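Local coordinates for protein ribonuclease T2 (Homo sapiens, PDB 3T0O) that cleaves single-stranded RNA, preferentially between purine and uridine residues, and degrades microbial RNA in the innate immune response, at residues H89-H94 against K108-R113; I14-W19 against T39-W44. All coordinates share one frame; numbering follows the deposited sequence. Where two conformers were deposited one is given.

Interaction 1. Residues H89-H94 against K108-R113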
ATOM      1  N   HIS A  89     -11.927   7.891  -0.112  1.00 15.62           N
ATOM      2  CA  HIS A  89     -11.206   8.095  -1.374  1.00 16.75           C
ATOM      3  C   HIS A  89     -10.850   6.756  -2.012  1.00 15.72           C
ATOM      4  O   HIS A  89     -11.081   6.530  -3.207  1.00 15.86           O
ATOM      5  CB  HIS A  89      -9.923   8.906  -1.110  1.00 17.30           C
ATOM      6  CG  HIS A  89      -9.020   9.013  -2.296  1.00 22.42           C
ATOM      7  ND1 HIS A  89      -9.192   9.978  -3.260  1.00 29.93           N
ATOM      8  CD2 HIS A  89      -7.924   8.297  -2.659  1.00 26.66           C
ATOM      9  CE1 HIS A  89      -8.277   9.820  -4.205  1.00 27.75           C
ATOM     10  NE2 HIS A  89      -7.486   8.822  -3.860  1.00 31.67           N
ATOM     11  N   GLU A  90     -10.362   5.831  -1.208  1.00 12.67           N
ATOM     12  CA  GLU A  90      -9.956   4.539  -1.734  1.00 13.28           C
ATOM     13  C   GLU A  90     -11.171   3.798  -2.247  1.00 12.44           C
ATOM     14  O   GLU A  90     -11.097   3.112  -3.285  1.00 13.85           O
ATOM     15  CB  GLU A  90      -9.256   3.706  -0.694  1.00 12.08           C
ATOM     16  CG  GLU A  90      -7.854   4.353  -0.389  1.00 14.33           C
ATOM     17  CD  GLU A  90      -6.895   4.313  -1.569  1.00 16.46           C
ATOM     18  OE1 GLU A  90      -6.793   3.280  -2.274  1.00 15.42           O
ATOM     19  OE2 GLU A  90      -6.247   5.357  -1.802  1.00 21.22           O
ATOM     20  N   TRP A  91     -12.266   3.817  -1.471  1.00 13.30           N
ATOM     21  CA  TRP A  91     -13.477   3.156  -1.955  1.00 13.06           C
ATOM     22  C   TRP A  91     -13.969   3.740  -3.287  1.00 15.10           C
ATOM     23  O   TRP A  91     -14.271   3.026  -4.238  1.00 15.29           O
ATOM     24  CB  TRP A  91     -14.608   3.264  -0.924  1.00 13.10           C
ATOM     25  CG  TRP A  91     -15.910   2.734  -1.560  1.00 15.57           C
ATOM     26  CD1 TRP A  91     -16.981   3.489  -2.002  1.00 17.24           C
ATOM     27  CD2 TRP A  91     -16.167   1.392  -1.978  1.00 16.33           C
ATOM     28  NE1 TRP A  91     -17.911   2.679  -2.561  1.00 17.85           N
ATOM     29  CE2 TRP A  91     -17.423   1.396  -2.603  1.00 19.36           C
ATOM     30  CE3 TRP A  91     -15.450   0.191  -1.890  1.00 15.42           C
ATOM     31  CZ2 TRP A  91     -18.020   0.218  -3.134  1.00 19.00           C
ATOM     32  CZ3 TRP A  91     -16.090  -1.004  -2.360  1.00 16.00           C
ATOM     33  CH2 TRP A  91     -17.309  -0.964  -3.013  1.00 16.52           C
ATOM     34  N   GLU A  92     -14.071   5.052  -3.369  1.00 14.80           N
ATOM     35  CA  GLU A  92     -14.725   5.713  -4.502  0.50 15.76           C
ATOM     36  C   GLU A  92     -13.844   5.581  -5.767  1.00 15.20           C
ATOM     37  O   GLU A  92     -14.333   5.262  -6.893  1.00 17.84           O
ATOM     38  CB  GLU A  92     -15.165   7.137  -4.050  0.50 18.09           C
ATOM     39  CG  GLU A  92     -16.218   6.983  -2.891  0.50 17.78           C
ATOM     40  CD  GLU A  92     -16.962   8.224  -2.366  0.50 23.02           C
ATOM     41  OE1 GLU A  92     -16.610   9.368  -2.745  0.50 23.38           O
ATOM     42  OE2 GLU A  92     -17.927   8.049  -1.558  0.50 22.81           O
ATOM     43  N   LYS A  93     -12.527   5.705  -5.547  1.00 14.57           N
ATOM     44  CA  LYS A  93     -11.609   5.629  -6.663  1.00 15.67           C
ATOM     45  C   LYS A  93     -11.366   4.205  -7.120  1.00 15.41           C
ATOM     46  O   LYS A  93     -11.291   3.990  -8.307  1.00 15.93           O
ATOM     47  CB  LYS A  93     -10.298   6.309  -6.342  1.00 16.79           C
ATOM     48  CG  LYS A  93      -9.343   6.495  -7.544  1.00 23.23           C
ATOM     49  CD  LYS A  93      -8.090   7.273  -7.099  1.00 31.19           C
ATOM     50  CE  LYS A  93      -7.297   7.866  -8.274  1.00 36.10           C
ATOM     51  NZ  LYS A  93      -8.020   9.010  -8.966  1.00 39.66           N
ATOM     52  N   HIS A  94     -11.244   3.262  -6.190  1.00 12.74           N
ATOM     53  CA  HIS A  94     -10.746   1.944  -6.530  1.00 14.07           C
ATOM     54  C   HIS A  94     -11.737   0.832  -6.247  1.00 14.45           C
ATOM     55  O   HIS A  94     -11.929  -0.060  -7.068  1.00 13.50           O
ATOM     56  CB  HIS A  94      -9.446   1.667  -5.743  1.00 12.90           C
ATOM     57  CG  HIS A  94      -8.372   2.668  -6.026  1.00 13.12           C
ATOM     58  ND1 HIS A  94      -7.819   2.843  -7.274  1.00 14.59           N
ATOM     59  CD2 HIS A  94      -7.821   3.612  -5.219  1.00 14.04           C
ATOM     60  CE1 HIS A  94      -6.923   3.823  -7.211  1.00 14.15           C
ATOM     61  NE2 HIS A  94      -6.902   4.296  -5.973  1.00 14.41           N
ATOM     62  N   LYS A 108     -17.707  -4.119   2.536  1.00 18.55           N
ATOM     63  CA  LYS A 108     -17.117  -4.961   3.557  1.00 17.18           C
ATOM     64  C   LYS A 108     -16.176  -6.006   2.952  1.00 17.90           C
ATOM     65  O   LYS A 108     -15.127  -6.322   3.527  1.00 18.19           O
ATOM     66  CB  LYS A 108     -18.228  -5.633   4.399  1.00 19.26           C
ATOM     67  CG  LYS A 108     -17.677  -6.530   5.452  1.00 25.30           C
ATOM     68  CD  LYS A 108     -17.070  -5.794   6.595  1.00 32.59           C
ATOM     69  CE  LYS A 108     -16.989  -6.758   7.858  1.00 37.57           C
ATOM     70  NZ  LYS A 108     -18.304  -7.265   8.340  1.00 43.48           N
ATOM     71  N   LYS A 109     -16.563  -6.562   1.820  1.00 17.57           N
ATOM     72  CA  LYS A 109     -15.768  -7.626   1.208  1.00 16.86           C
ATOM     73  C   LYS A 109     -14.489  -7.054   0.629  1.00 15.55           C
ATOM     74  O   LYS A 109     -13.424  -7.641   0.806  1.00 16.27           O
ATOM     75  CB  LYS A 109     -16.589  -8.348   0.126  1.00 17.05           C
ATOM     76  CG  LYS A 109     -17.558  -9.320   0.750  1.00 19.04           C
ATOM     77  CD  LYS A 109     -18.623  -9.800  -0.278  1.00 21.59           C
ATOM     78  CE  LYS A 109     -17.999 -10.724  -1.298  1.00 23.30           C
ATOM     79  NZ  LYS A 109     -19.198 -11.288  -2.134  1.00 22.18           N
ATOM     80  N   TYR A 110     -14.574  -5.905  -0.042  1.00 14.73           N
ATOM     81  CA  TYR A 110     -13.403  -5.268  -0.571  1.00 12.99           C
ATOM     82  C   TYR A 110     -12.401  -4.883   0.528  1.00 13.29           C
ATOM     83  O   TYR A 110     -11.222  -5.193   0.447  1.00 12.38           O
ATOM     84  CB  TYR A 110     -13.880  -3.999  -1.323  1.00 12.46           C
ATOM     85  CG  TYR A 110     -12.755  -3.120  -1.759  1.00 13.28           C
ATOM     86  CD1 TYR A 110     -11.975  -3.480  -2.841  1.00 12.84           C
ATOM     87  CD2 TYR A 110     -12.458  -1.947  -1.081  1.00 12.50           C
ATOM     88  CE1 TYR A 110     -10.924  -2.666  -3.277  1.00 12.46           C
ATOM     89  CE2 TYR A 110     -11.413  -1.145  -1.519  1.00 15.80           C
ATOM     90  CZ  TYR A 110     -10.700  -1.520  -2.653  1.00 14.04           C
ATOM     91  OH  TYR A 110      -9.645  -0.722  -3.098  1.00 14.35           O
ATOM     92  N   PHE A 111     -12.858  -4.118   1.514  1.00 12.95           N
ATOM     93  CA  PHE A 111     -11.921  -3.738   2.534  1.00 12.76           C
ATOM     94  C   PHE A 111     -11.464  -4.953   3.341  1.00 12.83           C
ATOM     95  O   PHE A 111     -10.270  -5.007   3.700  1.00 12.20           O
ATOM     96  CB  PHE A 111     -12.542  -2.665   3.445  1.00 13.22           C
ATOM     97  CG  PHE A 111     -12.565  -1.328   2.820  1.00 12.84           C
ATOM     98  CD1 PHE A 111     -11.432  -0.532   2.823  1.00 15.53           C
ATOM     99  CD2 PHE A 111     -13.741  -0.805   2.295  1.00 14.41           C
ATOM    100  CE1 PHE A 111     -11.491   0.757   2.242  1.00 15.36           C
ATOM    101  CE2 PHE A 111     -13.797   0.440   1.707  1.00 15.81           C
ATOM    102  CZ  PHE A 111     -12.693   1.231   1.685  1.00 14.25           C
ATOM    103  N   GLY A 112     -12.343  -5.938   3.561  1.00 14.86           N
ATOM    104  CA  GLY A 112     -11.943  -7.071   4.361  1.00 14.76           C
ATOM    105  C   GLY A 112     -10.923  -7.896   3.609  1.00 14.74           C
ATOM    106  O   GLY A 112      -9.966  -8.419   4.226  1.00 14.55           O
ATOM    107  N   ARG A 113     -11.117  -8.031   2.295  1.00 15.30           N
ATOM    108  CA  ARG A 113     -10.166  -8.826   1.513  1.00 14.53           C
ATOM    109  C   ARG A 113      -8.836  -8.146   1.428  1.00 13.61           C
ATOM    110  O   ARG A 113      -7.778  -8.775   1.440  1.00 12.77           O
ATOM    111  CB  ARG A 113     -10.733  -9.169   0.104  1.00 15.59           C
ATOM    112  CG  ARG A 113      -9.802  -9.952  -0.774  1.00 15.39           C
ATOM    113  CD  ARG A 113      -9.473 -11.346  -0.165  1.00 19.76           C
ATOM    114  NE  ARG A 113      -8.788 -12.158  -1.164  1.00 20.05           N
ATOM    115  CZ  ARG A 113      -7.956 -13.149  -0.876  1.00 25.67           C
ATOM    116  NH1 ARG A 113      -7.696 -13.437   0.392  1.00 23.16           N
ATOM    117  NH2 ARG A 113      -7.361 -13.817  -1.843  1.00 24.92           N
TER
HETATM  118  O   HOH W   1      -7.851   0.764  -1.883  1.00 10.56           O
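Trp91 turns the edge of its six-membered ring toward the face of Tyr110 in an offset edge-to-face pair, the centroids 5.6 Å apart and the planes at 71°. At that indole edge Trp91 CE3 lies 3.8 Å from Tyr110 CD2, and Tyr110 CB sits in the plane of the indole beside CZ3. Phe111 takes Trp91 CB at its own edge, near the ring plane, with CZ 3.8 Å from that carbon; one face of the same phenyl ring carries CD2 of its neighbour Tyr110. The three rings pack as an aromatic cluster between helices 84-98 and 107-121 of the RNase T2 alpha/beta fold. The short axes of 89-94 and 108-113 stay 11.6 Å apart, at 110° between their directions, a gap spanned by side chains rather than by close backbones. Both Trp91 and Tyr110 set CG anti to the backbone N, which sends each ring out into this gap. The far end of the indole is held by NE1 bonding to Trp55 O.

The first helix also contributes Glu90 and His94, both probable active-site residues. His94 touches the tyrosine at the root of its side chain, CB lying 3.6 Å from Tyr110 OH, while its ring leads away and has Lys93 CG against one face. The buried phenol oxygen is bonded to Leu43 O, and Glu90 OE1 to Trp44 NE1, both on the strand 39-45. One water joins the two side chains, donating to both: it lies 2.8 Å from Glu90 OE1 and 2.6 Å from Tyr110 OH.

Interaction 2. Residues I14-W19 against T39-W44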
ATOM      1  N   ILE A  14      -3.698  -4.262  -7.989  1.00 13.88           N
ATOM      2  CA  ILE A  14      -2.376  -3.929  -7.450  1.00 12.54           C
ATOM      3  C   ILE A  14      -2.507  -3.708  -5.956  1.00 11.22           C
ATOM      4  O   ILE A  14      -3.294  -2.832  -5.536  1.00 12.01           O
ATOM      5  CB  ILE A  14      -1.843  -2.674  -8.139  1.00 12.76           C
ATOM      6  CG1 ILE A  14      -1.801  -2.807  -9.638  1.00 17.36           C
ATOM      7  CG2 ILE A  14      -0.367  -2.411  -7.636  1.00 12.74           C
ATOM      8  CD1 ILE A  14      -1.625  -1.418 -10.337  1.00 20.77           C
ATOM      9  N   MET A  15      -1.836  -4.544  -5.141  1.00 10.51           N
ATOM     10  CA  MET A  15      -1.845  -4.318  -3.700  0.50 10.20           C
ATOM     11  C   MET A  15      -0.702  -3.344  -3.436  1.00  8.36           C
ATOM     12  O   MET A  15       0.445  -3.638  -3.719  1.00 10.10           O
ATOM     13  CB  MET A  15      -1.606  -5.601  -2.924  0.50 11.54           C
ATOM     14  CG  MET A  15      -1.305  -5.343  -1.441  0.50 13.98           C
ATOM     15  SD  MET A  15      -2.657  -4.522  -0.515  0.50 22.63           S
ATOM     16  CE  MET A  15      -2.171  -4.714   1.180  0.50 26.18           C
ATOM     17  N   VAL A  16      -1.021  -2.170  -2.890  1.00  7.53           N
ATOM     18  CA  VAL A  16      -0.069  -1.074  -2.773  1.00  6.58           C
ATOM     19  C   VAL A  16       0.149  -0.859  -1.303  1.00  7.51           C
ATOM     20  O   VAL A  16      -0.812  -0.632  -0.526  1.00  7.92           O
ATOM     21  CB  VAL A  16      -0.716   0.188  -3.354  1.00  7.99           C
ATOM     22  CG1 VAL A  16       0.328   1.336  -3.259  1.00  9.18           C
ATOM     23  CG2 VAL A  16      -1.110  -0.129  -4.805  1.00 11.45           C
ATOM     24  N   GLN A  17       1.412  -0.934  -0.836  1.00  7.42           N
ATOM     25  CA  GLN A  17       1.740  -0.731   0.564  1.00  6.20           C
ATOM     26  C   GLN A  17       2.821   0.360   0.599  1.00  7.73           C
ATOM     27  O   GLN A  17       3.603   0.477  -0.326  1.00  7.37           O
ATOM     28  CB  GLN A  17       2.306  -2.018   1.140  1.00  6.78           C
ATOM     29  CG  GLN A  17       1.231  -3.101   1.204  1.00  9.20           C
ATOM     30  CD  GLN A  17       1.762  -4.419   1.673  1.00 10.57           C
ATOM     31  OE1 GLN A  17       2.140  -5.301   0.850  1.00 12.64           O
ATOM     32  NE2 GLN A  17       1.892  -4.557   2.930  1.00  7.63           N
ATOM     33  N   HIS A  18       2.798   1.148   1.652  1.00  6.43           N
ATOM     34  CA  HIS A  18       3.730   2.284   1.729  1.00  6.09           C
ATOM     35  C   HIS A  18       4.362   2.412   3.090  1.00  7.27           C
ATOM     36  O   HIS A  18       3.898   1.838   4.045  1.00  7.80           O
ATOM     37  CB  HIS A  18       3.110   3.579   1.181  1.00  8.28           C
ATOM     38  CG  HIS A  18       1.819   3.977   1.862  1.00  6.50           C
ATOM     39  ND1 HIS A  18       1.032   4.965   1.304  1.00  8.65           N
ATOM     40  CD2 HIS A  18       1.174   3.513   2.953  1.00  8.71           C
ATOM     41  CE1 HIS A  18      -0.010   5.154   2.100  1.00  8.90           C
ATOM     42  NE2 HIS A  18       0.008   4.239   3.057  1.00  8.14           N
ATOM     43  N   TRP A  19       5.474   3.151   3.115  1.00  7.50           N
ATOM     44  CA  TRP A  19       6.297   3.293   4.291  1.00  8.65           C
ATOM     45  C   TRP A  19       6.006   4.640   4.880  1.00  8.25           C
ATOM     46  O   TRP A  19       6.353   5.649   4.310  1.00  8.57           O
ATOM     47  CB  TRP A  19       7.753   3.164   3.852  1.00  8.11           C
ATOM     48  CG  TRP A  19       8.694   3.250   5.003  1.00  7.83           C
ATOM     49  CD1 TRP A  19       9.697   4.218   5.225  1.00  8.93           C
ATOM     50  CD2 TRP A  19       8.777   2.344   6.111  1.00  8.77           C
ATOM     51  NE1 TRP A  19      10.367   3.921   6.397  1.00  9.06           N
ATOM     52  CE2 TRP A  19       9.820   2.803   6.963  1.00  8.75           C
ATOM     53  CE3 TRP A  19       8.089   1.175   6.451  1.00 11.58           C
ATOM     54  CZ2 TRP A  19      10.181   2.137   8.146  1.00 10.55           C
ATOM     55  CZ3 TRP A  19       8.428   0.526   7.635  1.00 11.62           C
ATOM     56  CH2 TRP A  19       9.430   1.022   8.487  1.00 11.17           C
ATOM     57  N   THR A  39       2.353  -0.087   5.671  1.00  8.21           N
ATOM     58  CA  THR A  39       0.884  -0.157   5.812  1.00  8.51           C
ATOM     59  C   THR A  39       0.220  -0.132   4.442  1.00  7.55           C
ATOM     60  O   THR A  39       0.859   0.056   3.393  1.00  7.25           O
ATOM     61  CB  THR A  39       0.335   1.095   6.608  1.00  7.72           C
ATOM     62  OG1 THR A  39       0.780   2.282   5.923  1.00  9.65           O
ATOM     63  CG2 THR A  39       0.943   1.080   7.988  1.00 10.10           C
ATOM     64  N   ILE A  40      -1.115  -0.379   4.445  1.00  7.53           N
ATOM     65  CA  ILE A  40      -1.866  -0.438   3.217  1.00  8.32           C
ATOM     66  C   ILE A  40      -2.126   0.927   2.645  1.00  7.75           C
ATOM     67  O   ILE A  40      -2.644   1.812   3.344  1.00 10.31           O
ATOM     68  CB  ILE A  40      -3.223  -1.094   3.469  1.00  8.99           C
ATOM     69  CG1 ILE A  40      -3.001  -2.497   4.041  1.00  8.26           C
ATOM     70  CG2 ILE A  40      -3.988  -1.112   2.136  1.00  9.30           C
ATOM     71  CD1 ILE A  40      -4.332  -3.125   4.557  1.00 11.30           C
ATOM     72  N   HIS A  41      -1.744   1.139   1.397  1.00  6.03           N
ATOM     73  CA  HIS A  41      -2.245   2.282   0.667  1.00  7.33           C
ATOM     74  C   HIS A  41      -3.580   1.927   0.016  1.00  8.39           C
ATOM     75  O   HIS A  41      -4.607   2.574   0.293  1.00  9.42           O
ATOM     76  CB  HIS A  41      -1.234   2.675  -0.345  1.00  8.51           C
ATOM     77  CG  HIS A  41      -1.558   3.987  -0.957  1.00  9.53           C
ATOM     78  ND1 HIS A  41      -0.658   4.667  -1.743  1.00  9.13           N
ATOM     79  CD2 HIS A  41      -2.672   4.750  -0.888  1.00 10.13           C
ATOM     80  CE1 HIS A  41      -1.210   5.793  -2.167  1.00 10.87           C
ATOM     81  NE2 HIS A  41      -2.427   5.885  -1.660  1.00 11.33           N
ATOM     82  N   GLY A  42      -3.617   0.849  -0.782  1.00  8.50           N
ATOM     83  CA  GLY A  42      -4.905   0.392  -1.235  1.00  9.20           C
ATOM     84  C   GLY A  42      -4.763  -0.828  -2.133  1.00  9.71           C
ATOM     85  O   GLY A  42      -3.671  -1.325  -2.365  1.00  8.85           O
ATOM     86  N   LEU A  43      -5.920  -1.320  -2.580  1.00  8.85           N
ATOM     87  CA  LEU A  43      -6.022  -2.415  -3.483  1.00  9.67           C
ATOM     88  C   LEU A  43      -6.659  -1.900  -4.752  1.00 11.90           C
ATOM     89  O   LEU A  43      -7.838  -1.575  -4.777  1.00 12.27           O
ATOM     90  CB  LEU A  43      -6.846  -3.542  -2.839  1.00 10.50           C
ATOM     91  CG  LEU A  43      -7.055  -4.712  -3.791  1.00 12.66           C
ATOM     92  CD1 LEU A  43      -5.764  -5.442  -4.041  1.00 11.88           C
ATOM     93  CD2 LEU A  43      -8.068  -5.728  -3.140  1.00 14.06           C
ATOM     94  N   TRP A  44      -5.834  -1.709  -5.758  1.00 11.12           N
ATOM     95  CA  TRP A  44      -6.293  -0.906  -6.894  1.00 11.85           C
ATOM     96  C   TRP A  44      -6.449  -1.701  -8.179  1.00 12.17           C
ATOM     97  O   TRP A  44      -5.488  -2.331  -8.633  1.00 13.09           O
ATOM     98  CB  TRP A  44      -5.197   0.109  -7.195  1.00 11.36           C
ATOM     99  CG  TRP A  44      -4.906   1.085  -6.082  1.00  9.88           C
ATOM    100  CD1 TRP A  44      -5.594   1.320  -5.006  1.00 10.86           C
ATOM    101  CD2 TRP A  44      -3.795   1.977  -6.081  1.00 11.21           C
ATOM    102  NE1 TRP A  44      -4.978   2.305  -4.227  1.00 11.60           N
ATOM    103  CE2 TRP A  44      -3.865   2.709  -4.903  1.00 11.00           C
ATOM    104  CE3 TRP A  44      -2.772   2.222  -6.986  1.00 14.49           C
ATOM    105  CZ2 TRP A  44      -2.921   3.687  -4.562  1.00 14.25           C
ATOM    106  CZ3 TRP A  44      -1.827   3.177  -6.637  1.00 16.09           C
ATOM    107  CH2 TRP A  44      -1.892   3.833  -5.464  1.00 14.74           C
TER
HETATM  108  O   HOH W   2      -1.646   3.394   5.273  1.00  6.88           O
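Backbone bonds pair Ile14, Val16 and His18 with Trp44, Gly42 and Thr39 in an antiparallel ladder, with Met15-Leu43 and Gln17-Ile40 as non-hydrogen-bonded pairs. The ladder is interrupted by a classic beta bulge: His41 N (2.8 Å) and Gly42 N (3.2 Å) both donate to Val16 O, reaching it from the same face of its carbonyl plane.

Ring contacts line the face that carries Val16, His18 and Trp44. The imidazoles of His18 and His41 form an offset stack, centroids 4.5 Å apart and planes at 19°, and His41 CB makes a CH-pi contact over the His18 ring. Trp44 CZ2 stands over the centre of the other His41 face, clamping that ring between two aromatic side chains. Val16 CG2 packs over Trp44, 3.6 Å from the centroid of its six-membered ring. On the other face of the sheet, Met15, in one of its two conformers, lays CE against Ile40 CG1 at 3.7 Å.

Polar contacts gather at the His18 edge, where Thr39 OG1 and a water lie in the ring plane. That water is 2.9 Å from His18 NE2, accepts from Thr39 OG1 and donates to Ile40 O. His41 ND1 bonds to Gln174 OE1 of the adjoining strand 171-180, and Trp44 NE1 to Glu90 OE1.

The bulge thus turns the predicted catalytic His41 toward the same side as Trp44, consistent with the RNase T2 layout of one catalytic histidine on a central strand, facing the helix that carries Glu90 and His94.

Overall arrangement
From the N terminus, strand 12-18 runs through the centre of the molecule; after a connection with a short helix, strand 39-45 returns antiparallel to it, closing interaction 2 with 19 residues between the two segments. The chain then passes through helix 66-72 into helix 84-98, and a short loop of eight residues brings helix 107-121 back against it in interaction 1. The two closures follow in series, neither nested nor crossed, with centres 12 Å apart. They meet where Leu43 and Trp44 reach Tyr110 and Glu90, tying the helix pair to the sheet. The junction brings His41 from the strand together with Glu90 and His94 from the helix, the probable catalytic residues.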